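Local coordinates for Lysine/ornithine decarboxylase (Selenomonas ruminantium, PDB 5GJO), which decarboxylates L-lysine and L-ornithine with similar efficiency, using pyridoxal 5'-phosphate, to give cadaverine and putrescine, at the interface of chains A and B. Numbering follows the deposited sequence. Chains: chain A/B, Lysine/ornithine decarboxylase.

The interface of chains A and B. Residues chain A 274-277, 341; chain B 97, 118, 120.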
loop_
_atom_site.group_PDB
_atom_site.type_symbol
_atom_site.label_atom_id
_atom_site.label_comp_id
_atom_site.label_asym_id
_atom_site.label_seq_id
_atom_site.Cartn_x
_atom_site.Cartn_y
_atom_site.Cartn_z
ATOM N N GLY A 274 12.085 -18.706 4.973
ATOM C CA GLY A 274 11.955 -19.431 6.240
ATOM C C GLY A 274 10.867 -20.475 6.167
ATOM O O GLY A 274 9.914 -20.367 5.370
ATOM N N THR A 275 11.030 -21.526 6.975
ATOM C CA THR A 275 10.001 -22.510 7.186
ATOM C C THR A 275 9.624 -22.564 8.670
ATOM O O THR A 275 10.391 -22.116 9.563
ATOM C CB THR A 275 10.438 -23.903 6.802
ATOM O OG1 THR A 275 11.572 -24.305 7.608
ATOM C CG2 THR A 275 10.878 -23.943 5.310
ATOM N N LYS A 276 8.429 -23.071 8.934
ATOM C CA LYS A 276 7.996 -23.436 10.268
ATOM C C LYS A 276 7.345 -24.803 10.137
ATOM O O LYS A 276 6.241 -24.902 9.682
ATOM C CB LYS A 276 7.022 -22.397 10.804
ATOM C CG LYS A 276 7.598 -20.999 10.818
ATOM C CD LYS A 276 6.573 -19.947 11.134
ATOM C CE LYS A 276 7.173 -18.554 11.104
ATOM N NZ LYS A 276 8.535 -18.414 11.686
ATOM N N THR A 277 8.057 -25.847 10.527
ATOM C CA THR A 277 7.554 -27.209 10.367
ATOM C C THR A 277 6.842 -27.780 11.588
ATOM O O THR A 277 6.302 -28.894 11.534
ATOM C CB THR A 277 8.684 -28.173 9.981
ATOM O OG1 THR A 277 9.694 -28.133 11.002
ATOM C CG2 THR A 277 9.301 -27.787 8.636
ATOM N N ILE A 341 14.043 -23.686 2.557
ATOM C CA ILE A 341 14.611 -22.360 2.408
ATOM C C ILE A 341 15.447 -22.329 1.134
ATOM O O ILE A 341 16.220 -23.295 0.855
ATOM C CB ILE A 341 15.475 -21.990 3.607
ATOM C CG1 ILE A 341 14.558 -21.772 4.804
ATOM C CG2 ILE A 341 16.311 -20.719 3.306
ATOM C CD1 ILE A 341 15.313 -21.478 6.104
ATOM N N VAL B 97 12.424 -13.647 10.751
ATOM C CA VAL B 97 12.737 -14.370 9.548
ATOM C C VAL B 97 13.460 -13.460 8.562
ATOM O O VAL B 97 12.845 -12.621 7.936
ATOM C CB VAL B 97 11.518 -15.049 8.919
ATOM C CG1 VAL B 97 11.936 -15.929 7.699
ATOM C CG2 VAL B 97 10.857 -15.930 9.928
ATOM N N ASP B 118 12.420 -19.811 15.174
ATOM C CA ASP B 118 12.347 -21.107 14.515
ATOM C C ASP B 118 13.712 -21.752 14.356
ATOM O O ASP B 118 14.680 -21.070 14.164
ATOM C CB ASP B 118 11.720 -20.929 13.140
ATOM C CG ASP B 118 11.232 -22.228 12.545
ATOM O OD1 ASP B 118 10.097 -22.585 12.845
ATOM O OD2 ASP B 118 11.976 -22.872 11.809
ATOM N N SER B 120 14.824 -23.137 11.785
ATOM C CA SER B 120 15.331 -22.859 10.416
ATOM C C SER B 120 16.040 -21.527 10.332
ATOM O O SER B 120 16.713 -21.266 9.381
ATOM C CB SER B 120 14.224 -22.987 9.395
ATOM O OG SER B 120 13.312 -21.889 9.475
HETATM O O HOH W 1 11.065 -24.965 10.440
HETATM O O HOH W 2 8.590 -20.164 14.035
#
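With chi1 at 73°, B:Ser120 sets its hydroxyl between its own backbone N and carbonyl carbon, while B:Asp118 turns its carboxylate away from its backbone N (chi1 -163°), and the two groups converge on the backbone carbonyl of A:Thr275. The contact belongs to the dimer interface of this class-II Orn/Lys/Arg decarboxylase, a fold type III enzyme with a PLP-binding barrel; the end of strand 266-276 of one subunit meets the start of the short 3-10 helix 119-121 of the other. The hydroxyl OG of B:Ser120 donates to A:Thr275 O at 2.9 Å, tilted somewhat from the carbonyl plane. It also hydrogen-bonds OD2 of B:Asp118, from above the carboxylate plane; with one proton for two acceptors, the hydroxyl probably alternates or divides its bond between them. The backbone N of B:Ser120 bonds OD2 of B:Asp118 on its anti side at 2.9 Å, an Asx-type cap that fixes the carboxylate, with N and OG arriving from opposite faces of its plane. The carbonyl oxygen A:Thr275 O sits over the face of the carboxylate, 3.1 Å from CG of B:Asp118, and any cost of bringing these acceptors together is probably eased by the donors around. Water 1 lies 2.7 Å from OD2 of B:Asp118 and bonds A:Thr275 OG1 and A:Thr277 N. The other carboxylate oxygen, OD1, reaches A:Lys276 NZ through water 2 rather than directly. An alanine in place of B:Asp118 would probably leave B:Ser120 N without its cap, let the serine hydroxyl turn more freely and cut both water bridges. Nearby, A:Ile341 CD1 packs on B:Ser120 CB at 3.8 Å, and B:Val97 lays CG1 against the CA of A:Gly274.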